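Gamma-glutamyltransferase 1 Threonine peptidase. MEROPS family T03 (Pseudomonas nitroreducens, PDB 7D9E) catalyses the transfer of gamma-glutamyl groups to acceptors such as amines, a transpeptidation that can be used to make theanine. Local coordinates at residues 87-92 and 139-144; 53-58 and 147-152; 104-109 and 115-120. All coordinates share one frame; numbering follows the deposited sequence.

In the fold
Contact 1 sets the end of helix 130-141 on strand 87-93, and contact 2 packs helix 53-67 on helix 146-159; their centres are about 13 Å apart. They join where Phe141 CB packs on Val54 CG2 and through Asp55, whose OD1 lies 2.9 Å from Lys143 N and 3.1 Å from Leu144 N, probable hydrogen bonds. Contact 2 closes the longest of the three loops, with contact 1 nested inside it and contact 3 inside both. In space contact 3 is far off: its centre is about 37 Å from that of contact 1, on the opposite side of the chain's centre. There the side chain of Ser118 is about 11 Å from the bound 6-diazenyl-5-oxo-L-norleucine.

Contact 1 (87-92 and 139-144); sequences KPYFLD and QRFGKL
Tyr89, on strand 87-93, meets Phe141 and Arg140 at the C-terminal end of helix 130-141, and the contact divides into an aromatic pair and a flanking guanidinium.

The aromatic pair is T-shaped: the edge of Phe141 points at the face of Tyr89, with ring centroids 4.7 Å apart and planes at 60°. The para carbon CZ leads. Phe141 CZ stands over the middle of the tyrosine ring and comes within 3.5 Å of Tyr89 CE1, while Phe141 CE1 is 3.9 Å from Tyr89 CZ, farther out toward the phenol end.

The second group is Arg140. Its CG sits over the centre of the Phe141 ring, 3.5 Å above that plane. From there the chain runs extended, with CG anti to the backbone N (chi1 -177°), and carries the guanidinium past the phenylalanine to the tyrosine. Tyr89 CE2 lies over one guanidinium face, offset toward its rim and 3.6 Å from Arg140 NH2; the two planes are 64° apart, so this is no flat stack. Trp249, on the next strand, 248-257, also packs on Tyr89 and makes a cation-pi interaction with Arg140. Phe141 leans on Leu82 and Val84 of strand 77-84, and its carbonyl O is held by Asn52 ND2.

An alanine in place of Tyr89 would remove the ring, and would probably leave Phe141 CZ facing a gap and Arg140 freer to turn, with Trp249 still beside it.

Helix end and sheet are thus joined at the protein surface by the edge-to-face pair and by van der Waals contact, and the exposed arginine's charge is probably shared between solvent and the Trp249 ring while one face of the guanidinium meets Tyr89 CE2.

Contact 2 (53-58 and 147-152); sequences AVDAAV and SELLTP
Leu149 lays its two methyls over the backbone carbonyl of Asp55 and the side chain of Val58, bringing helix 146-159 against helix 53-67. The CD2 branch comes nearest, 3.7 Å from Asp55 O, and also reaches Asp55 CB. The CD1 branch lies between two neighbours, 4.0 Å from Val58 CG1 and 3.9 Å from Asp55 OD1. With CG anti to its own carbonyl carbon (chi1 -65°) and the chain extended beyond it, the leucine points both methyls at helix 53-67. Val58 meets it at about a right angle, offering CG1, the branch anti to its backbone N. The backbones are closest at this pair, Val58 CA and Leu149 CA being 6.7 Å apart.

Asp55 OD1, besides touching Leu149 CD1, accepts from Lys143 N and Leu144 N. His138 of helix 130-141 touches Asp55, Val58 and Leu149 alike, so a third helix closes over the junction. Ala56 and Ala57 pack on Ile6 and Phe4 of the other chain.

Within 147-152, Thr151 OG1 donates to Glu148 O at 2.7 Å, and Thr151 N reaches the same oxygen. Glu148 O is the acceptor that a helical N at 152 would use, but the proline N carries no hydrogen; the helix kinks there, and Thr151 N and OG1 take that oxygen instead.

Three buried residues make the contact, and no hydrogen bond passes between the segments. The helices are held by van der Waals contact of the Leu149 methyls with Val58 and with the Asp55 backbone and side chain, while the buried carboxylate OD1 is satisfied by backbone N-H groups, which would probably favour its charged form.

Contact 3 (104-109 and 115-120); sequences TMYLNE and ENLSLV
Residues 104-107 form a type I beta turn, closed by Leu107 N to Thr104 O at 3.1 Å, and across from it the chain at 115-120 curls round Asn116 O, which accepts from both Leu119 N and Val120 N; the two backbones are nearest at Tyr106 and Leu117, with CA atoms 6.3 Å apart.

The ring of Tyr106 carries the contact. Ser118 CB sits over one face in a CH-pi contact, 3.6 Å from the ring centroid and only 3° off the normal. Met105 CG covers the opposite face, also over the centre, so the ring is sandwiched between a residue from across the contact and its own chain neighbour. Leu117 takes the edge: its CG lies in the ring plane, 3.8 Å from Tyr106 CD1. The CD2 methyl of Leu117 continues past the ring to 3.9 Å from Met105 O. Leu117 O approaches obliquely, 3.6 Å from Tyr106 CE1.

Both hydroxyls find partners beyond these segments. Tyr106 OH is hydrogen-bonded to Lys123 O, which holds the far end of the ring. In Ser118 the backbone puts CB over the tyrosine, and the first torsion (chi1 63°) turns OG between the backbone N and the carbonyl carbon, where it bonds to Asp42 OD1 of the other chain. Met41 of that chain packs on Met105 and Tyr106.

Tyr106 and Ile114 are joined by a backbone bond close by. This is a loop without regular secondary structure, folded back on the ring of Tyr106 between strand 87-93 and helix 130-141, at the interface of the two chains and with the Ser118 side chain about 11 Å from the bound 6-diazenyl-5-oxo-L-norleucine.

Contact 1 (87-92 and 139-144)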
loop_
_atom_site.group_PDB
_atom_site.type_symbol
_atom_site.label_atom_id
_atom_site.label_comp_id
_atom_site.label_asym_id
_atom_site.label_seq_id
_atom_site.Cartn_x
_atom_site.Cartn_y
_atom_site.Cartn_z
ATOM N N LYS A 87 21.525 5.619 4.415
ATOM C CA LYS A 87 21.525 4.253 3.917
ATOM C C LYS A 87 20.089 3.797 3.676
ATOM O O LYS A 87 19.219 4.038 4.516
ATOM C CB LYS A 87 22.186 3.302 4.952
ATOM C CG LYS A 87 23.621 3.670 5.273
ATOM C CD LYS A 87 24.167 2.984 6.537
ATOM C CE LYS A 87 23.644 3.614 7.816
ATOM N N PRO A 88 19.807 3.143 2.548
ATOM C CA PRO A 88 18.442 2.666 2.283
ATOM C C PRO A 88 18.181 1.300 2.898
ATOM O O PRO A 88 19.048 0.423 2.936
ATOM C CB PRO A 88 18.417 2.562 0.750
ATOM C CG PRO A 88 19.789 2.201 0.386
ATOM C CD PRO A 88 20.721 2.855 1.417
ATOM N N TYR A 89 16.947 1.118 3.370
ATOM C CA TYR A 89 16.527 -0.144 3.941
ATOM C C TYR A 89 15.092 -0.434 3.545
ATOM O O TYR A 89 14.332 0.474 3.221
ATOM C CB TYR A 89 16.573 -0.130 5.475
ATOM C CG TYR A 89 17.916 0.135 6.064
ATOM C CD1 TYR A 89 18.348 1.429 6.350
ATOM C CD2 TYR A 89 18.767 -0.916 6.377
ATOM C CE1 TYR A 89 19.580 1.662 6.903
ATOM C CE2 TYR A 89 20.005 -0.684 6.923
ATOM C CZ TYR A 89 20.407 0.603 7.192
ATOM O OH TYR A 89 21.653 0.814 7.747
ATOM N N PHE A 90 14.726 -1.715 3.590
ATOM C CA PHE A 90 13.368 -2.126 3.312
ATOM C C PHE A 90 12.965 -3.235 4.272
ATOM O O PHE A 90 13.685 -4.231 4.417
ATOM C CB PHE A 90 13.196 -2.615 1.876
ATOM C CG PHE A 90 11.770 -2.965 1.543
ATOM C CD1 PHE A 90 10.861 -1.982 1.202
ATOM C CD2 PHE A 90 11.336 -4.266 1.589
ATOM C CE1 PHE A 90 9.552 -2.291 0.899
ATOM C CE2 PHE A 90 10.021 -4.581 1.293
ATOM C CZ PHE A 90 9.130 -3.619 0.965
ATOM N N LEU A 91 11.802 -3.082 4.893
ATOM C CA LEU A 91 11.281 -4.054 5.842
ATOM C C LEU A 91 9.950 -4.591 5.335
ATOM O O LEU A 91 8.984 -3.839 5.152
ATOM C CB LEU A 91 11.143 -3.449 7.241
ATOM C CG LEU A 91 10.595 -4.391 8.319
ATOM C CD1 LEU A 91 11.547 -5.555 8.507
ATOM C CD2 LEU A 91 10.404 -3.650 9.633
ATOM N N ASP A 92 9.895 -5.912 5.165
ATOM C CA ASP A 92 8.722 -6.605 4.651
ATOM C C ASP A 92 8.017 -7.237 5.839
ATOM O O ASP A 92 8.547 -8.163 6.459
ATOM C CB ASP A 92 9.218 -7.624 3.629
ATOM C CG ASP A 92 8.157 -8.642 3.204
ATOM O OD1 ASP A 92 7.074 -8.743 3.813
ATOM O OD2 ASP A 92 8.431 -9.340 2.197
ATOM N N GLN A 139 13.536 -1.837 16.967
ATOM C CA GLN A 139 14.709 -2.476 17.551
ATOM C C GLN A 139 15.973 -2.049 16.829
ATOM O O GLN A 139 17.039 -1.901 17.441
ATOM C CB GLN A 139 14.555 -3.988 17.430
ATOM C CG GLN A 139 13.688 -4.597 18.479
ATOM C CD GLN A 139 14.420 -4.726 19.786
ATOM O OE1 GLN A 139 14.115 -4.035 20.758
ATOM N NE2 GLN A 139 15.436 -5.577 19.804
ATOM N N ARG A 140 15.879 -1.847 15.521
ATOM C CA ARG A 140 17.092 -1.563 14.762
ATOM C C ARG A 140 17.460 -0.083 14.763
ATOM O O ARG A 140 18.648 0.254 14.808
ATOM C CB ARG A 140 16.937 -2.067 13.325
ATOM C CG ARG A 140 18.182 -1.885 12.474
ATOM C CD ARG A 140 18.062 -2.673 11.174
ATOM N NE ARG A 140 19.358 -2.864 10.529
ATOM C CZ ARG A 140 19.520 -3.470 9.358
ATOM N NH1 ARG A 140 18.464 -3.950 8.700
ATOM N NH2 ARG A 140 20.727 -3.597 8.848
ATOM N N PHE A 141 16.470 0.812 14.754
ATOM C CA PHE A 141 16.736 2.221 14.519
ATOM C C PHE A 141 16.165 3.163 15.570
ATOM O O PHE A 141 16.545 4.337 15.577
ATOM C CB PHE A 141 16.163 2.625 13.155
ATOM C CG PHE A 141 16.766 1.894 11.998
ATOM C CD1 PHE A 141 18.108 2.039 11.699
ATOM C CD2 PHE A 141 15.996 1.066 11.202
ATOM C CE1 PHE A 141 18.676 1.374 10.617
ATOM C CE2 PHE A 141 16.552 0.396 10.127
ATOM C CZ PHE A 141 17.893 0.562 9.821
ATOM N N GLY A 142 15.276 2.705 16.449
ATOM C CA GLY A 142 14.608 3.622 17.353
ATOM C C GLY A 142 15.523 4.205 18.414
ATOM O O GLY A 142 16.555 3.637 18.776
ATOM N N LYS A 143 15.132 5.382 18.901
ATOM C CA LYS A 143 15.839 6.102 19.951
ATOM C C LYS A 143 15.042 6.215 21.239
ATOM O O LYS A 143 15.634 6.287 22.312
ATOM C CB LYS A 143 16.190 7.518 19.471
ATOM C CG LYS A 143 16.804 8.410 20.526
ATOM N N LEU A 144 13.715 6.223 21.164
ATOM C CA LEU A 144 12.854 6.378 22.329
ATOM C C LEU A 144 12.322 5.025 22.791
ATOM O O LEU A 144 12.332 4.036 22.055
ATOM C CB LEU A 144 11.682 7.300 21.986
ATOM C CG LEU A 144 12.038 8.732 21.580
ATOM C CD1 LEU A 144 10.755 9.519 21.307
ATOM C CD2 LEU A 144 12.868 9.440 22.631
#

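Contact 2 (53-58 and 147-152)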
loop_
_atom_site.group_PDB
_atom_site.type_symbol
_atom_site.label_atom_id
_atom_site.label_comp_id
_atom_site.label_asym_id
_atom_site.label_seq_id
_atom_site.Cartn_x
_atom_site.Cartn_y
_atom_site.Cartn_z
ATOM N N ALA A 53 12.805 9.501 12.930
ATOM C CA ALA A 53 11.709 9.199 12.023
ATOM C C ALA A 53 11.112 7.834 12.321
ATOM O O ALA A 53 9.915 7.624 12.119
ATOM C CB ALA A 53 12.166 9.266 10.563
ATOM N N VAL A 54 11.929 6.889 12.790
ATOM C CA VAL A 54 11.419 5.553 13.067
ATOM C C VAL A 54 10.591 5.553 14.347
ATOM O O VAL A 54 9.515 4.944 14.397
ATOM C CB VAL A 54 12.566 4.528 13.114
ATOM C CG1 VAL A 54 12.048 3.178 13.593
ATOM C CG2 VAL A 54 13.222 4.414 11.741
ATOM N N ASP A 55 11.069 6.239 15.394
ATOM C CA ASP A 55 10.245 6.421 16.586
ATOM C C ASP A 55 8.894 7.007 16.211
ATOM O O ASP A 55 7.837 6.541 16.658
ATOM C CB ASP A 55 10.920 7.358 17.584
ATOM C CG ASP A 55 12.212 6.811 18.107
ATOM O OD1 ASP A 55 12.215 5.638 18.555
ATOM O OD2 ASP A 55 13.223 7.545 18.056
ATOM N N ALA A 56 8.916 8.050 15.388
ATOM C CA ALA A 56 7.675 8.706 15.018
ATOM C C ALA A 56 6.799 7.776 14.194
ATOM O O ALA A 56 5.571 7.759 14.355
ATOM C CB ALA A 56 7.982 9.981 14.243
ATOM N N ALA A 57 7.416 6.979 13.321
ATOM C CA ALA A 57 6.652 6.044 12.502
ATOM C C ALA A 57 5.975 4.971 13.343
ATOM O O ALA A 57 4.826 4.601 13.075
ATOM C CB ALA A 57 7.557 5.419 11.445
ATOM N N VAL A 58 6.658 4.465 14.366
ATOM C CA VAL A 58 6.051 3.480 15.256
ATOM C C VAL A 58 4.834 4.071 15.952
ATOM O O VAL A 58 3.745 3.484 15.952
ATOM C CB VAL A 58 7.089 2.967 16.265
ATOM C CG1 VAL A 58 6.413 2.094 17.302
ATOM C CG2 VAL A 58 8.180 2.224 15.522
ATOM N N SER A 147 7.582 1.378 24.957
ATOM C CA SER A 147 6.318 1.492 25.678
ATOM C C SER A 147 5.745 2.901 25.583
ATOM O O SER A 147 4.526 3.074 25.489
ATOM C CB SER A 147 6.510 1.085 27.137
ATOM O OG SER A 147 7.441 1.942 27.770
ATOM N N GLU A 148 6.608 3.922 25.591
ATOM C CA GLU A 148 6.134 5.299 25.512
ATOM C C GLU A 148 5.562 5.616 24.133
ATOM O O GLU A 148 4.637 6.433 24.014
ATOM C CB GLU A 148 7.285 6.256 25.834
ATOM C CG GLU A 148 7.830 6.139 27.258
ATOM C CD GLU A 148 6.747 6.109 28.317
ATOM N N LEU A 149 6.071 4.970 23.084
ATOM C CA LEU A 149 5.567 5.218 21.737
ATOM C C LEU A 149 4.157 4.683 21.536
ATOM O O LEU A 149 3.477 5.097 20.586
ATOM C CB LEU A 149 6.509 4.557 20.735
ATOM C CG LEU A 149 7.921 5.152 20.698
ATOM C CD1 LEU A 149 8.742 4.342 19.709
ATOM C CD2 LEU A 149 7.922 6.623 20.328
ATOM N N LEU A 150 3.711 3.758 22.378
ATOM C CA LEU A 150 2.358 3.237 22.302
ATOM C C LEU A 150 1.365 4.112 23.054
ATOM O O LEU A 150 0.158 3.982 22.828
ATOM C CB LEU A 150 2.309 1.816 22.880
ATOM C CG LEU A 150 2.600 0.598 21.995
ATOM C CD1 LEU A 150 1.498 0.350 20.992
ATOM C CD2 LEU A 150 3.954 0.777 21.283
ATOM N N THR A 151 1.824 5.025 23.912
ATOM C CA THR A 151 0.873 5.731 24.761
ATOM C C THR A 151 -0.092 6.608 23.964
ATOM O O THR A 151 -1.271 6.663 24.344
ATOM C CB THR A 151 1.572 6.521 25.879
ATOM O OG1 THR A 151 2.493 7.464 25.337
ATOM C CG2 THR A 151 2.319 5.563 26.765
ATOM N N PRO A 152 0.313 7.294 22.886
ATOM C CA PRO A 152 -0.690 8.048 22.122
ATOM C C PRO A 152 -1.811 7.168 21.594
ATOM O O PRO A 152 -2.993 7.510 21.729
ATOM C CB PRO A 152 0.135 8.665 20.976
ATOM C CG PRO A 152 1.513 8.783 21.535
ATOM C CD PRO A 152 1.676 7.530 22.378
#

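Contact 3 (104-109 and 115-120)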
loop_
_atom_site.group_PDB
_atom_site.type_symbol
_atom_site.label_atom_id
_atom_site.label_comp_id
_atom_site.label_asym_id
_atom_site.label_seq_id
_atom_site.Cartn_x
_atom_site.Cartn_y
_atom_site.Cartn_z
ATOM N N THR A 104 -6.215 -24.606 -3.801
ATOM C CA THR A 104 -7.604 -24.536 -4.248
ATOM C C THR A 104 -8.595 -24.254 -3.123
ATOM O O THR A 104 -9.784 -24.556 -3.269
ATOM C CB THR A 104 -8.009 -25.810 -4.988
ATOM O OG1 THR A 104 -7.992 -26.944 -4.097
ATOM C CG2 THR A 104 -7.071 -26.049 -6.147
ATOM N N MET A 105 -8.146 -23.639 -2.029
ATOM C CA MET A 105 -8.996 -23.501 -0.864
ATOM C C MET A 105 -10.213 -22.605 -1.118
ATOM O O MET A 105 -11.189 -22.667 -0.361
ATOM C CB MET A 105 -8.242 -22.905 0.326
ATOM C CG MET A 105 -7.778 -21.497 0.147
ATOM S SD MET A 105 -6.443 -21.027 1.265
ATOM C CE MET A 105 -7.410 -20.591 2.694
ATOM N N TYR A 106 -10.178 -21.755 -2.134
ATOM C CA TYR A 106 -11.302 -20.863 -2.399
ATOM C C TYR A 106 -12.191 -21.355 -3.537
ATOM O O TYR A 106 -13.075 -20.612 -3.980
ATOM C CB TYR A 106 -10.806 -19.439 -2.646
ATOM C CG TYR A 106 -10.085 -18.856 -1.454
ATOM C CD1 TYR A 106 -10.720 -18.723 -0.228
ATOM C CD2 TYR A 106 -8.762 -18.457 -1.550
ATOM C CE1 TYR A 106 -10.070 -18.180 0.856
ATOM C CE2 TYR A 106 -8.092 -17.940 -0.462
ATOM C CZ TYR A 106 -8.743 -17.818 0.739
ATOM O OH TYR A 106 -8.071 -17.295 1.820
ATOM N N LEU A 107 -11.999 -22.587 -4.002
ATOM C CA LEU A 107 -12.766 -23.112 -5.121
ATOM C C LEU A 107 -13.836 -24.088 -4.644
ATOM O O LEU A 107 -13.652 -24.823 -3.669
ATOM C CB LEU A 107 -11.835 -23.822 -6.106
ATOM C CG LEU A 107 -10.680 -22.966 -6.618
ATOM C CD1 LEU A 107 -9.967 -23.713 -7.727
ATOM C CD2 LEU A 107 -11.156 -21.601 -7.119
ATOM N N ASN A 108 -14.963 -24.098 -5.352
ATOM C CA ASN A 108 -16.077 -24.961 -4.990
ATOM C C ASN A 108 -16.092 -26.214 -5.862
ATOM O O ASN A 108 -15.192 -26.440 -6.683
ATOM C CB ASN A 108 -17.398 -24.196 -5.094
ATOM C CG ASN A 108 -17.652 -23.653 -6.482
ATOM O OD1 ASN A 108 -17.083 -24.125 -7.460
ATOM N ND2 ASN A 108 -18.484 -22.620 -6.566
ATOM N N GLU A 109 -17.151 -27.022 -5.696
ATOM C CA GLU A 109 -17.311 -28.279 -6.416
ATOM C C GLU A 109 -17.215 -28.118 -7.923
ATOM O O GLU A 109 -16.994 -29.108 -8.628
ATOM C CB GLU A 109 -18.682 -28.877 -6.060
ATOM C CG GLU A 109 -19.833 -28.302 -6.883
ATOM C CD GLU A 109 -20.284 -26.940 -6.373
ATOM N N GLU A 115 -17.728 -16.963 -4.125
ATOM C CA GLU A 115 -17.909 -15.527 -3.967
ATOM C C GLU A 115 -17.561 -15.077 -2.555
ATOM O O GLU A 115 -18.166 -15.525 -1.576
ATOM C CB GLU A 115 -19.361 -15.168 -4.287
ATOM C CG GLU A 115 -20.379 -15.867 -3.400
ATOM N N ASN A 116 -16.566 -14.200 -2.458
ATOM C CA ASN A 116 -16.211 -13.472 -1.248
ATOM C C ASN A 116 -15.553 -14.331 -0.180
ATOM O O ASN A 116 -15.292 -13.821 0.913
ATOM C CB ASN A 116 -17.436 -12.768 -0.634
ATOM C CG ASN A 116 -17.928 -11.618 -1.477
ATOM O OD1 ASN A 116 -17.254 -11.186 -2.416
ATOM N ND2 ASN A 116 -19.132 -11.137 -1.175
ATOM N N LEU A 117 -15.273 -15.612 -0.442
ATOM C CA LEU A 117 -14.629 -16.430 0.587
ATOM C C LEU A 117 -13.212 -15.949 0.900
ATOM O O LEU A 117 -12.728 -16.108 2.031
ATOM C CB LEU A 117 -14.615 -17.900 0.168
ATOM C CG LEU A 117 -14.171 -18.874 1.253
ATOM C CD1 LEU A 117 -15.113 -18.879 2.453
ATOM C CD2 LEU A 117 -14.081 -20.277 0.652
ATOM N N SER A 118 -12.524 -15.364 -0.074
ATOM C CA SER A 118 -11.201 -14.798 0.158
ATOM C C SER A 118 -11.267 -13.346 0.607
ATOM O O SER A 118 -10.220 -12.711 0.776
ATOM C CB SER A 118 -10.375 -14.927 -1.123
ATOM O OG SER A 118 -10.954 -14.165 -2.174
ATOM N N LEU A 119 -12.475 -12.802 0.818
ATOM C CA LEU A 119 -12.604 -11.413 1.242
ATOM C C LEU A 119 -13.318 -11.213 2.564
ATOM O O LEU A 119 -13.068 -10.210 3.245
ATOM C CB LEU A 119 -13.356 -10.605 0.181
ATOM C CG LEU A 119 -12.593 -10.315 -1.112
ATOM C CD1 LEU A 119 -13.553 -9.682 -2.106
ATOM C CD2 LEU A 119 -11.424 -9.411 -0.838
ATOM N N VAL A 120 -14.208 -12.128 2.944
ATOM C CA VAL A 120 -15.079 -11.955 4.099
ATOM C C VAL A 120 -14.929 -13.171 4.996
ATOM O O VAL A 120 -15.035 -14.300 4.521
ATOM C CB VAL A 120 -16.549 -11.805 3.676
ATOM C CG1 VAL A 120 -17.439 -11.707 4.906
ATOM C CG2 VAL A 120 -16.684 -10.585 2.759
#